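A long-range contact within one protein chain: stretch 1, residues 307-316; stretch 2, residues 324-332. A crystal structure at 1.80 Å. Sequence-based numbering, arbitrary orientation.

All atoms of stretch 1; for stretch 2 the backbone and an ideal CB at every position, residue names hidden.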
# COMPACT_ATOMS: atom_id res chain seq x y z
N PRO A 307 -13.54 18.09 10.81
CA PRO A 307 -14.64 19.03 10.55
C PRO A 307 -14.39 20.51 10.76
O PRO A 307 -15.18 21.29 10.19
CB PRO A 307 -15.70 18.56 11.50
CG PRO A 307 -14.79 18.15 12.75
CD PRO A 307 -13.65 17.46 12.13
N HIS A 308 -13.33 20.95 11.48
CA HIS A 308 -13.14 22.40 11.71
C HIS A 308 -11.74 22.89 11.81
O HIS A 308 -11.05 22.30 12.54
CB HIS A 308 -13.63 22.77 13.14
CG HIS A 308 -14.90 22.12 13.58
ND1 HIS A 308 -16.20 22.56 13.23
CD2 HIS A 308 -15.09 21.14 14.47
CE1 HIS A 308 -17.07 21.76 13.78
NE2 HIS A 308 -16.42 20.99 14.67
N LEU A 309 -11.35 23.96 11.10
CA LEU A 309 -10.13 24.70 11.46
C LEU A 309 -8.86 23.92 11.47
O LEU A 309 -7.94 24.24 12.24
CB LEU A 309 -10.36 25.48 12.73
CG LEU A 309 -11.49 26.55 12.58
CD1 LEU A 309 -12.19 26.96 13.98
CD2 LEU A 309 -10.92 27.78 12.15
N SER A 310 -8.71 23.16 10.39
CA SER A 310 -7.68 22.17 10.23
C SER A 310 -6.96 22.22 8.88
O SER A 310 -7.54 22.59 7.79
CB SER A 310 -8.29 20.80 10.56
OG SER A 310 -8.17 20.58 11.99
N TYR A 311 -5.65 21.95 8.91
CA TYR A 311 -4.89 21.78 7.71
C TYR A 311 -4.34 20.35 7.73
O TYR A 311 -3.67 19.98 8.69
CB TYR A 311 -3.68 22.80 7.72
CG TYR A 311 -2.79 22.59 6.51
CD1 TYR A 311 -3.31 22.64 5.26
CD2 TYR A 311 -1.52 22.18 6.66
CE1 TYR A 311 -2.51 22.33 4.15
CE2 TYR A 311 -0.72 21.93 5.64
CZ TYR A 311 -1.19 22.02 4.37
OH TYR A 311 -0.35 21.72 3.32
N VAL A 312 -4.55 19.56 6.67
CA VAL A 312 -3.93 18.21 6.52
C VAL A 312 -3.13 18.24 5.25
O VAL A 312 -3.70 18.37 4.19
CB VAL A 312 -5.01 17.07 6.45
CG1 VAL A 312 -4.45 15.67 6.40
CG2 VAL A 312 -5.92 17.14 7.70
N GLY A 313 -1.82 18.10 5.31
CA GLY A 313 -1.00 18.22 4.10
C GLY A 313 -0.11 17.01 4.12
O GLY A 313 0.19 16.53 5.21
N ASP A 314 0.06 16.34 2.97
CA ASP A 314 0.99 15.20 2.82
C ASP A 314 0.89 14.10 3.83
O ASP A 314 1.91 13.53 4.27
CB ASP A 314 2.37 15.72 2.89
CG ASP A 314 2.62 16.82 1.85
OD1 ASP A 314 2.73 16.39 0.67
OD2 ASP A 314 2.68 18.06 2.20
N SER A 315 -0.30 13.75 4.20
CA SER A 315 -0.50 12.77 5.25
C SER A 315 -1.32 11.57 4.86
O SER A 315 -1.97 11.58 3.81
CB SER A 315 -1.19 13.46 6.41
OG SER A 315 -0.52 14.75 6.64
N VAL A 316 -1.28 10.55 5.70
CA VAL A 316 -2.16 9.38 5.50
C VAL A 316 -2.97 9.20 6.75
O VAL A 316 -2.41 8.97 7.82
CB VAL A 316 -1.41 8.07 5.28
CG1 VAL A 316 -2.46 6.92 5.17
CG2 VAL A 316 -0.61 8.10 3.96
N UNK A 324 -10.20 16.80 16.36
CA UNK A 324 -10.71 18.04 17.01
C UNK A 324 -10.38 19.35 16.32
O UNK A 324 -9.27 19.53 15.71
CB UNK A 324 -10.16 18.12 18.44
N UNK A 325 -11.29 20.31 16.47
CA UNK A 325 -11.11 21.72 16.02
C UNK A 325 -9.76 22.14 16.31
O UNK A 325 -9.19 21.85 17.42
CB UNK A 325 -12.10 22.69 16.68
N UNK A 326 -9.14 22.60 15.27
CA UNK A 326 -7.79 23.17 15.39
C UNK A 326 -6.64 22.22 15.36
O UNK A 326 -5.59 22.69 15.62
CB UNK A 326 -7.69 23.96 16.70
N UNK A 327 -6.79 20.90 15.02
CA UNK A 327 -5.55 20.07 14.98
C UNK A 327 -4.85 20.46 13.70
O UNK A 327 -5.57 20.49 12.69
CB UNK A 327 -5.84 18.57 15.03
N UNK A 328 -3.53 20.44 13.59
CA UNK A 328 -2.80 21.00 12.47
C UNK A 328 -1.69 20.00 12.41
O UNK A 328 -1.22 19.54 13.40
CB UNK A 328 -2.35 22.45 12.64
N UNK A 329 -1.42 19.50 11.23
CA UNK A 329 -0.25 18.72 10.93
C UNK A 329 0.80 19.56 10.26
O UNK A 329 0.55 20.31 9.32
CB UNK A 329 -0.61 17.52 10.05
N UNK A 330 2.04 19.43 10.71
CA UNK A 330 3.13 20.11 10.10
C UNK A 330 3.68 19.20 9.01
O UNK A 330 3.80 18.01 9.24
CB UNK A 330 4.20 20.49 11.13
N UNK A 331 4.07 19.73 7.85
CA UNK A 331 4.65 18.87 6.82
C UNK A 331 6.06 19.25 6.41
O UNK A 331 6.57 18.74 5.41
CB UNK A 331 3.75 18.88 5.58
N UNK A 332 6.71 20.12 7.18
CA UNK A 332 8.04 20.64 6.87
C UNK A 332 8.85 20.87 8.15
O UNK A 332 8.35 21.52 9.06
CB UNK A 332 7.93 21.94 6.07

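Position 324 opens a type II turn that runs to 327, and its CA-to-CB bond points away from stretch 1, with nothing there within reach of an ideal CB. Stretch 1 therefore scarcely restricts the choice. The residue is Gly 324; its O does the work, accepting a backbone hydrogen bond from N of position 327 at 2.9 Å, which closes the turn.

At 325 the bond points sideways, and the ideal CB already lies 3.9 Å from CB of His 308. A small side chain fits readily, and a longer one could run on past the imidazole, since the bond does not aim at the ring. Ala 325 keeps to the minimum: its CB packs 3.8 Å from His 308 CB, while its CA lies 3.5 Å from His 308 O in a CA-H...O contact.

The backbone itself speaks at 326. A phi of 85° and psi of 10° at the third place of a type II turn favour glycine, with asparagine a common second choice. Gly 326 sits here, giving a weak hydrogen bond from its N to His 308 O (3.3 Å) and bringing its CA to 3.3 Å from Leu 309 O.

Position 327 directs its bond sideways, so stretch 1 asks for little: the ideal CB is 4.3 Å from Ser 310 OG. Serine, threonine or valine would all be plausible, and a hydroxyl could turn back into the turn. Thr 327 does so, its OG1 donating a very short hydrogen bond of 2.5 Å to Gly 324 O. Its own carbonyl is also used: Ser 310 OG donates to Thr 327 O at 2.7 Å, a side chain tying down the neighbouring backbone.

At 328 the bond again points sideways, beside the backbone of Tyr 311. Many residues would suit, and a branched apolar one could reach back. Leu 328 (m, t) does this: its CD2 comes to 3.9 Å from Tyr 311 N and 4.3 Å from Tyr 311 CB.

Position 329 points toward stretch 1, with Ser 315 OG 4.4 Å and Val 312 CA 4.9 Å from the ideal CB. Valine, isoleucine or leucine would suit strand-like angles and this partly apolar setting. Ile 329, in the extended m, t rotamer, sends CD1 to 4.2 Å from Val 312 CG1 and 3.7 Å from Ser 315 OG. Its N makes a weak but nearly straight hydrogen bond to Tyr 311 O, 3.4 Å away.

Position 330 points away and touches nothing in stretch 1; stretch 1 sets no demand here, and the residue is Ala 330.

At 331 the bond points toward Asp 314, whose OD2 is 3.6 Å from the ideal CB. A short donor is wanted, such as asparagine, serine or threonine. Asn 331 (chi1 p) donates from ND2 to Asp 314 OD2 at 2.7 Å. The same ND2 lies at the edge of the Tyr 311 ring and 4.1 Å from Gly 313 CA, where an ideal CB on Gly 313 would clash with it.

Position 332 is out of reach, so stretch 1 says nothing about it; the residue is Leu 332.

Stretch 2 (324-332) GAGTLIANL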
# COMPACT_ATOMS: atom_id res chain seq x y z
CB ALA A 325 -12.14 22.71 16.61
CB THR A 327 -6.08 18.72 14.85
OG1 THR A 327 -7.04 18.47 15.89
CG2 THR A 327 -5.04 17.60 14.56
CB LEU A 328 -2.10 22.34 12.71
CG LEU A 328 -3.03 23.36 13.30
CD1 LEU A 328 -2.50 24.58 13.55
CD2 LEU A 328 -3.77 23.61 11.90
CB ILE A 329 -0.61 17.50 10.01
CG1 ILE A 329 -1.75 16.69 10.66
CG2 ILE A 329 0.72 16.66 9.76
CD1 ILE A 329 -2.13 15.47 9.94
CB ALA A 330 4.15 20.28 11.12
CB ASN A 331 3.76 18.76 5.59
CG ASN A 331 3.32 20.05 5.11
OD1 ASN A 331 3.49 21.07 5.76
ND2 ASN A 331 2.67 20.04 3.97
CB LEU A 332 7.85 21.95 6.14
CG LEU A 332 8.96 22.73 5.46
CD1 LEU A 332 9.28 22.04 4.14
CD2 LEU A 332 8.40 24.06 5.22
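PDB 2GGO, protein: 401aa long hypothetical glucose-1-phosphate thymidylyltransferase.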